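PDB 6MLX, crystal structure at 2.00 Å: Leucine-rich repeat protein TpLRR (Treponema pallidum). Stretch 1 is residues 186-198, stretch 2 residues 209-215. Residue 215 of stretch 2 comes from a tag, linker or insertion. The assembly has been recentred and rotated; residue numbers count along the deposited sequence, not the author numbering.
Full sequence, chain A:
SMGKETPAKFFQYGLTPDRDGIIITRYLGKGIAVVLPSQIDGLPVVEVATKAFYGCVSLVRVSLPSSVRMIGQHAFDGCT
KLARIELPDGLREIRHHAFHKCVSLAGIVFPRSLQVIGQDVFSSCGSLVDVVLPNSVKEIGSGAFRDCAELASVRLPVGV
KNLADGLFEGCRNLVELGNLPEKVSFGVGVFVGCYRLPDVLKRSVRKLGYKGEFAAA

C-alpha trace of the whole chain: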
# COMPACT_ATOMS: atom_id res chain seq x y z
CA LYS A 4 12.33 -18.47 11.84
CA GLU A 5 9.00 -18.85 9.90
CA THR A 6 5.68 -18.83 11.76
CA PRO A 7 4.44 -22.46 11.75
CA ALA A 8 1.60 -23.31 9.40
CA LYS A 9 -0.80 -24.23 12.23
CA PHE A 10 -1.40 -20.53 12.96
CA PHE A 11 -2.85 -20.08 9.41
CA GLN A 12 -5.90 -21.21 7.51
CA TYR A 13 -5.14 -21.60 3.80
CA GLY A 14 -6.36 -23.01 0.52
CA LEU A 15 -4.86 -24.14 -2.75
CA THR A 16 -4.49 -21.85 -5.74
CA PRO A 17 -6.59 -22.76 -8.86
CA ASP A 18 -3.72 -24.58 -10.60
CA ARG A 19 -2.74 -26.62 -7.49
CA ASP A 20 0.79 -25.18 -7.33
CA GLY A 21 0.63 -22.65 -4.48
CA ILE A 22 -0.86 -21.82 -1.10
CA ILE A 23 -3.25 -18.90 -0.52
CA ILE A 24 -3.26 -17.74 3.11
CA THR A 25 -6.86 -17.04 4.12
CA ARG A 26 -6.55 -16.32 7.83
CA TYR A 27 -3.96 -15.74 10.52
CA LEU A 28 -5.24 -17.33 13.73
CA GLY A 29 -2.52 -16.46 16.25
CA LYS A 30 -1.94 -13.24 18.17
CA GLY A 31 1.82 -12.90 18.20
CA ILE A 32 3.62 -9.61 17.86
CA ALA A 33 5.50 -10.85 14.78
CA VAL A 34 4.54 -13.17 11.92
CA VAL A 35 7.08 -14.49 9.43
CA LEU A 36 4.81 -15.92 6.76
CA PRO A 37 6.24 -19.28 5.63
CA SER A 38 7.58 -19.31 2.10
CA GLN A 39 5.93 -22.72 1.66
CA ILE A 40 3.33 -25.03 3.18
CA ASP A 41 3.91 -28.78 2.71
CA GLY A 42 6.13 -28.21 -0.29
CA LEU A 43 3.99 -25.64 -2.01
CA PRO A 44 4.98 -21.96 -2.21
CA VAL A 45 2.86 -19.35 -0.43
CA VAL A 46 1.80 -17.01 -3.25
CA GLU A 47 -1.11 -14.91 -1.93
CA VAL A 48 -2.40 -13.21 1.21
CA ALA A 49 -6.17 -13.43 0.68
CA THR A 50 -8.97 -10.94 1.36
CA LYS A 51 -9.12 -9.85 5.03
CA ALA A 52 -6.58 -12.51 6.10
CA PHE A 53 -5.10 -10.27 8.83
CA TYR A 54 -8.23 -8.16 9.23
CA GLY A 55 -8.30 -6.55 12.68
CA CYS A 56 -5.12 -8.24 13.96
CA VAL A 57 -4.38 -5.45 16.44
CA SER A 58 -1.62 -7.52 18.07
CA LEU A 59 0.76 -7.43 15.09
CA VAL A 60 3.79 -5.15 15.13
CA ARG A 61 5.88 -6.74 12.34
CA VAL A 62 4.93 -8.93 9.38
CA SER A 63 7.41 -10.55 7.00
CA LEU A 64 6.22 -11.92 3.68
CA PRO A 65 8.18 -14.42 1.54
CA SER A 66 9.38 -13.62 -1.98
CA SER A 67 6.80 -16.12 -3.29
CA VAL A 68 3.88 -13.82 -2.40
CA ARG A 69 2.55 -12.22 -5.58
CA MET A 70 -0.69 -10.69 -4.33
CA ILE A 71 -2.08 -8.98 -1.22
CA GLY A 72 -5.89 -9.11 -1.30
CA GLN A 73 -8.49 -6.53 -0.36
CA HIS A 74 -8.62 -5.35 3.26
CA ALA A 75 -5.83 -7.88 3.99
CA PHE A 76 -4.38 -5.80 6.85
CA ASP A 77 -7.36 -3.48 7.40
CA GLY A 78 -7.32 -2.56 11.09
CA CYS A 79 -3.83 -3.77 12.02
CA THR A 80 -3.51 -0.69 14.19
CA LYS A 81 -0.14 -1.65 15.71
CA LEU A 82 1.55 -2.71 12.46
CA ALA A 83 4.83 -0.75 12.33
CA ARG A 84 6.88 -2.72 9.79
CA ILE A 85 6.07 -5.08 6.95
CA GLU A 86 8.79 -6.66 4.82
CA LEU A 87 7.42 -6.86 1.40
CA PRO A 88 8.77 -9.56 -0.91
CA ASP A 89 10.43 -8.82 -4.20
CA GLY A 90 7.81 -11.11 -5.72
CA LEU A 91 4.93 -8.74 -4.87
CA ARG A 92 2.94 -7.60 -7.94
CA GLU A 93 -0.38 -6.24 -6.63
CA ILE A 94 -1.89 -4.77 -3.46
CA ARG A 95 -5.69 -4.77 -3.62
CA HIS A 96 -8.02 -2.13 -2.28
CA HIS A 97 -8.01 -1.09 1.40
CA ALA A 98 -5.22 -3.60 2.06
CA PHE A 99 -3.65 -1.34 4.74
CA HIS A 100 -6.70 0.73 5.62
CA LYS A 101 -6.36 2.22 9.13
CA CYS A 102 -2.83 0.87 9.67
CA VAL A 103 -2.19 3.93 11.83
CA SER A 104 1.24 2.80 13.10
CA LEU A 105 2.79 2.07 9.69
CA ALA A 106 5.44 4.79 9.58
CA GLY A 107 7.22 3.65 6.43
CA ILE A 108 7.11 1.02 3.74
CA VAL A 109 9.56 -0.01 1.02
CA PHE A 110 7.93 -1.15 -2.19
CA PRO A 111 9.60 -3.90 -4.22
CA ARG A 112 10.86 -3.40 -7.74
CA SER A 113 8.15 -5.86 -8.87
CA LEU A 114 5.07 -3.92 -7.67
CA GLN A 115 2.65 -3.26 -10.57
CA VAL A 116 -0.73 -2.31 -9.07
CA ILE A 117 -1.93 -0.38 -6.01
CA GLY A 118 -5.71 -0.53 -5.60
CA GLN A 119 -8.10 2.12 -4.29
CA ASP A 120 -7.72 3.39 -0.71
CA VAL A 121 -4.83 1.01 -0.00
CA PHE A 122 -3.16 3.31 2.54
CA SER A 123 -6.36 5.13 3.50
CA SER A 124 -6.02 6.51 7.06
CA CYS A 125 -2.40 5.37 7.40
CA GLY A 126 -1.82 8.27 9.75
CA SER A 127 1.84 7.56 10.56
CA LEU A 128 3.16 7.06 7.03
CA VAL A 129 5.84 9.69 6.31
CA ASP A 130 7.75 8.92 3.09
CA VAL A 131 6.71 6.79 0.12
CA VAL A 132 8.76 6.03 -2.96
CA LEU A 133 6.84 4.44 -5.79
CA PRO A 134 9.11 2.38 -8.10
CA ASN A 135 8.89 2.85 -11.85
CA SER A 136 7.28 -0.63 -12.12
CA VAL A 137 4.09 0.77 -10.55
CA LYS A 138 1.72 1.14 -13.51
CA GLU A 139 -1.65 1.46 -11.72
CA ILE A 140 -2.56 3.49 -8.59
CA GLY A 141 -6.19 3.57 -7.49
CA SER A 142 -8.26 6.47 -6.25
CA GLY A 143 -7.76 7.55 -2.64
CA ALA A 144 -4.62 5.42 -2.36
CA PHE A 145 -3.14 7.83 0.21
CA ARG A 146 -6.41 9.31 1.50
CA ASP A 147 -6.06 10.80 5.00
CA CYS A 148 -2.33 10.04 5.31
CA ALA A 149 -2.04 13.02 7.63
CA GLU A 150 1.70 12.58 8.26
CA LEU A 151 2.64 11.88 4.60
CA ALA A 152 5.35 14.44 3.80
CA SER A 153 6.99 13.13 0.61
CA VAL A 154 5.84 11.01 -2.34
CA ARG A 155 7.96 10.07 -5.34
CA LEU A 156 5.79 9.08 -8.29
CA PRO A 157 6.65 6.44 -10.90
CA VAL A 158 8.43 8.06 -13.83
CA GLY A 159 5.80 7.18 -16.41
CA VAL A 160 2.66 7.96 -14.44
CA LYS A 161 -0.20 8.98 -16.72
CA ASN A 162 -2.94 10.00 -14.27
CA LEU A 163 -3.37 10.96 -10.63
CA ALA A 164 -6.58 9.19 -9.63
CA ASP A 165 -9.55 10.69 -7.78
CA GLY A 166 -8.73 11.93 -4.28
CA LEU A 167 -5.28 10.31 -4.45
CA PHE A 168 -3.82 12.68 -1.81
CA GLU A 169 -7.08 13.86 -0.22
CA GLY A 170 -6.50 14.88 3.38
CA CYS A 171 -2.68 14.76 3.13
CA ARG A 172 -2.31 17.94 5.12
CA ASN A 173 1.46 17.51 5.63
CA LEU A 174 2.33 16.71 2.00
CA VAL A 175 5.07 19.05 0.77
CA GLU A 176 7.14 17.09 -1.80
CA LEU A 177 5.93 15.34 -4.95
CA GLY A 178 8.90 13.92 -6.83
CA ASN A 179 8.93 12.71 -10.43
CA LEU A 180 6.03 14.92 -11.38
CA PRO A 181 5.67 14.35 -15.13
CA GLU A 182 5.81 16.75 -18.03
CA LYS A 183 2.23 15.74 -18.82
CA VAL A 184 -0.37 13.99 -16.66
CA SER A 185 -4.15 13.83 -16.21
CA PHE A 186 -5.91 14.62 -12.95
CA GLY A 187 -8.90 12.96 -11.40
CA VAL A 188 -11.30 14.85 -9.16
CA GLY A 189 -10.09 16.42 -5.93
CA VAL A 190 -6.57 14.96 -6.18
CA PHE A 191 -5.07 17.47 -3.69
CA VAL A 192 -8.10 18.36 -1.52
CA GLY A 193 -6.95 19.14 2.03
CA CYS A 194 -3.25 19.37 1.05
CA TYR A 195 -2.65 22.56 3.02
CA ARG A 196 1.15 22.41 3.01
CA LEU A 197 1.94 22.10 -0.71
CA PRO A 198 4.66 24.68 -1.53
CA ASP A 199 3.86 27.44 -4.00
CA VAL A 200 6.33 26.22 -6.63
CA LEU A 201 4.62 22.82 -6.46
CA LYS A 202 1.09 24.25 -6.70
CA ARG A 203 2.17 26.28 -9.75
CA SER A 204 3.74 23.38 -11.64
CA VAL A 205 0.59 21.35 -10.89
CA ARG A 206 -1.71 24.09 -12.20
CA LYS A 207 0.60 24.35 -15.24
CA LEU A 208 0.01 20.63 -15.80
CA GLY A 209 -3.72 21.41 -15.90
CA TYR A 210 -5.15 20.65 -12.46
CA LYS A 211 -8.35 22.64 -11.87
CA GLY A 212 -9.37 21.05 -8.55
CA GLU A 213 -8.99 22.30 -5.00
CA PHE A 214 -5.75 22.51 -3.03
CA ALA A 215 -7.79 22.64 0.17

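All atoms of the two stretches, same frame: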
# COMPACT_ATOMS: atom_id res chain seq x y z
N PHE A 186 -5.50 14.56 -14.34
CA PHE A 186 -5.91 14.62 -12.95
C PHE A 186 -7.35 14.16 -12.80
O PHE A 186 -8.24 14.62 -13.51
CB PHE A 186 -5.76 16.04 -12.40
CG PHE A 186 -4.34 16.57 -12.45
CD1 PHE A 186 -3.90 17.28 -13.55
CD2 PHE A 186 -3.47 16.36 -11.40
CE1 PHE A 186 -2.60 17.78 -13.60
CE2 PHE A 186 -2.17 16.86 -11.44
CZ PHE A 186 -1.74 17.58 -12.54
N GLY A 187 -7.57 13.24 -11.87
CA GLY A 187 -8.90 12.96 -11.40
C GLY A 187 -9.42 14.10 -10.54
O GLY A 187 -8.83 15.17 -10.42
N VAL A 188 -10.57 13.84 -9.92
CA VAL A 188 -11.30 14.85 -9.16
C VAL A 188 -10.73 14.95 -7.75
O VAL A 188 -10.52 13.94 -7.08
CB VAL A 188 -12.80 14.51 -9.13
CG1 VAL A 188 -13.55 15.44 -8.17
CG2 VAL A 188 -13.39 14.59 -10.55
N GLY A 189 -10.50 16.18 -7.30
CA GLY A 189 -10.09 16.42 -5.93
C GLY A 189 -8.79 15.74 -5.53
O GLY A 189 -8.66 15.30 -4.39
N VAL A 190 -7.83 15.65 -6.46
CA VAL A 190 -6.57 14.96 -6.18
C VAL A 190 -5.93 15.49 -4.89
O VAL A 190 -5.52 14.72 -4.01
CB VAL A 190 -5.61 15.09 -7.37
CG1 VAL A 190 -4.23 14.60 -7.00
CG2 VAL A 190 -6.15 14.31 -8.58
N PHE A 191 -5.84 16.82 -4.76
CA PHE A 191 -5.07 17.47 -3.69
C PHE A 191 -5.95 18.19 -2.67
O PHE A 191 -5.46 19.10 -1.98
CB PHE A 191 -4.07 18.46 -4.29
CG PHE A 191 -3.04 17.83 -5.18
CD1 PHE A 191 -2.00 17.07 -4.65
CD2 PHE A 191 -3.10 18.00 -6.55
CE1 PHE A 191 -1.05 16.50 -5.46
CE2 PHE A 191 -2.13 17.42 -7.38
CZ PHE A 191 -1.11 16.67 -6.83
N VAL A 192 -7.22 17.80 -2.55
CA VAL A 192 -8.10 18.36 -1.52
C VAL A 192 -7.48 18.14 -0.14
O VAL A 192 -7.04 17.04 0.20
CB VAL A 192 -9.50 17.73 -1.61
CG1 VAL A 192 -10.30 17.99 -0.35
CG2 VAL A 192 -10.24 18.24 -2.85
N GLY A 193 -7.48 19.20 0.68
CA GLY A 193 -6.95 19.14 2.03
C GLY A 193 -5.44 19.18 2.14
O GLY A 193 -4.92 19.05 3.25
N CYS A 194 -4.71 19.36 1.04
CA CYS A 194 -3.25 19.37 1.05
C CYS A 194 -2.76 20.79 1.35
O CYS A 194 -2.25 21.50 0.48
CB CYS A 194 -2.69 18.84 -0.26
SG CYS A 194 -2.98 17.06 -0.51
N TYR A 195 -2.89 21.18 2.62
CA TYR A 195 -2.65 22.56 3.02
C TYR A 195 -1.20 22.99 2.89
O TYR A 195 -0.93 24.19 2.76
CB TYR A 195 -3.14 22.79 4.46
CG TYR A 195 -4.64 22.93 4.50
CD1 TYR A 195 -5.25 24.15 4.17
CD2 TYR A 195 -5.46 21.85 4.82
CE1 TYR A 195 -6.62 24.28 4.17
CE2 TYR A 195 -6.84 21.98 4.81
CZ TYR A 195 -7.41 23.21 4.50
OH TYR A 195 -8.79 23.37 4.49
N ARG A 196 -0.26 22.06 2.91
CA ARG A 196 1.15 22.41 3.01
C ARG A 196 1.92 22.33 1.69
O ARG A 196 3.14 22.50 1.70
CB ARG A 196 1.81 21.54 4.08
CG ARG A 196 1.33 21.93 5.46
CD ARG A 196 2.48 22.40 6.29
NE ARG A 196 3.11 21.25 6.93
CZ ARG A 196 4.37 21.21 7.33
NH1 ARG A 196 5.16 22.26 7.13
NH2 ARG A 196 4.84 20.11 7.91
N LEU A 197 1.24 22.13 0.56
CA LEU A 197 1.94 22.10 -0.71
C LEU A 197 2.66 23.43 -0.95
O LEU A 197 2.03 24.49 -0.86
CB LEU A 197 0.97 21.81 -1.86
CG LEU A 197 0.17 20.51 -1.77
CD1 LEU A 197 -0.80 20.44 -2.93
CD2 LEU A 197 1.08 19.30 -1.72
N PRO A 198 3.96 23.42 -1.25
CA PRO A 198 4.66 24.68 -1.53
C PRO A 198 4.14 25.35 -2.79
O PRO A 198 3.57 24.72 -3.68
CB PRO A 198 6.12 24.24 -1.71
CG PRO A 198 6.19 22.85 -1.16
CD PRO A 198 4.85 22.26 -1.32
N GLY A 209 -2.32 21.40 -15.57
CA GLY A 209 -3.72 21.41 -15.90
C GLY A 209 -4.69 21.04 -14.80
O GLY A 209 -5.88 20.85 -15.08
N TYR A 210 -4.24 20.92 -13.56
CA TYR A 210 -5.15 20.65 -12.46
C TYR A 210 -6.06 21.85 -12.26
O TYR A 210 -5.59 23.00 -12.22
CB TYR A 210 -4.37 20.36 -11.18
CG TYR A 210 -5.18 19.97 -9.96
CD1 TYR A 210 -5.89 18.77 -9.91
CD2 TYR A 210 -5.21 20.79 -8.85
CE1 TYR A 210 -6.62 18.41 -8.78
CE2 TYR A 210 -5.93 20.45 -7.73
CZ TYR A 210 -6.63 19.25 -7.69
OH TYR A 210 -7.34 18.92 -6.55
N LYS A 211 -7.37 21.60 -12.16
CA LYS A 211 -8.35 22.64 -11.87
C LYS A 211 -9.09 22.39 -10.56
O LYS A 211 -10.03 23.12 -10.25
CB LYS A 211 -9.39 22.77 -12.99
CG LYS A 211 -8.97 22.31 -14.37
CD LYS A 211 -8.13 23.35 -15.10
CE LYS A 211 -7.78 22.84 -16.50
NZ LYS A 211 -6.65 23.59 -17.13
N GLY A 212 -8.70 21.37 -9.79
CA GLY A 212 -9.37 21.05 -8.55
C GLY A 212 -8.89 21.92 -7.40
O GLY A 212 -8.15 22.89 -7.57
N GLU A 213 -9.30 21.53 -6.20
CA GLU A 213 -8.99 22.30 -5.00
C GLU A 213 -7.70 21.83 -4.34
O GLU A 213 -7.45 20.63 -4.22
CB GLU A 213 -10.14 22.22 -3.99
CG GLU A 213 -11.45 22.80 -4.52
CD GLU A 213 -11.22 24.12 -5.25
OE1 GLU A 213 -11.60 24.21 -6.45
OE2 GLU A 213 -10.63 25.04 -4.64
N PHE A 214 -6.89 22.79 -3.89
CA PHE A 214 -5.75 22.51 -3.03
C PHE A 214 -6.13 22.43 -1.57
O PHE A 214 -5.27 22.11 -0.74
CB PHE A 214 -4.67 23.56 -3.23
CG PHE A 214 -3.89 23.38 -4.49
CD1 PHE A 214 -3.41 22.13 -4.84
CD2 PHE A 214 -3.65 24.46 -5.33
CE1 PHE A 214 -2.69 21.96 -5.99
CE2 PHE A 214 -2.92 24.29 -6.48
CZ PHE A 214 -2.44 23.04 -6.82
N ALA A 215 -7.38 22.72 -1.22
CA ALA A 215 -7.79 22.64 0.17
C ALA A 215 -9.23 22.16 0.30
O ALA A 215 -10.13 22.98 0.49
CB ALA A 215 -7.62 23.98 0.84

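Neither stretch forms a regular helix or strand, so no ladder of backbone hydrogen bonds ties them together. They run alongside each other in the same direction, F186 near Y210, G189 near G212 and G193 near A215, and the contact depends mainly on side chains, above all Y210.

Y210 adopts a t chi1 (-176°), which carries its ring along stretch 1 and brings the hydroxyl to the turn that begins at G189. There, F191 N donates a hydrogen bond to Y210 OH (3.1 Å, nearly linear at 169°). The same hydroxyl donates to E213 O (2.9 Å), within its own stretch. Tyrosine suits this buried place because its ring fills apolar space while its OH, acting as both acceptor and donor, links an amide of one stretch to a carbonyl of the other. V190 N also lies 3.3 Å from Y210 OH, but its angle is too poor for a hydrogen bond.

Two phenylalanines pack against this tyrosine, F191 over one ring face and F186 along its CB and ring edge. F186, with chi1 m (-59°), points toward stretch 2 and lays a ring face against Y210: Y210 CB sits 3.8 Å from the centroid of the F186 ring, almost on its normal, a CH-pi contact. The two rings form an offset edge-to-face pair, with the edge of Y210 toward the face of F186. F191, also m (-62°), turns its edge to the face of Y210, the planes at 84°. Such edge-to-face pairings set slightly positive ring hydrogens against pi electrons. V190, in the t rotamer, adds branched aliphatic bulk, its CB 3.7 Å from Y210 CE1.

F214 begins with CA-to-CB pointing away, but chi1 m (-76°) brings its ring back to stretch 1. There F191 CB meets the ring edge, 3.8 Å from F214 CD1, and L197 CD1 approaches F214 CD1 at 3.6 Å; the CA-to-CB bond of L197 points toward stretch 2, and its rotamer is mt (-58°, 176°). Y195 likewise starts away and returns, its CE1 3.5 Å from CB of A215, a tag residue.

Four of the glycines sit where a side chain would be unfavourable. G189 and G193 have positive phi, which favours glycine, and a CB on G189 would be crowded by V192 CG2. G209 ends the preceding helix in a Schellman motif, where a CB would jam against the preceding carbonyl. At G212 a CB would clash with Y210 OH, so the bare backbone leaves room for the hydroxyl that joins the two stretches.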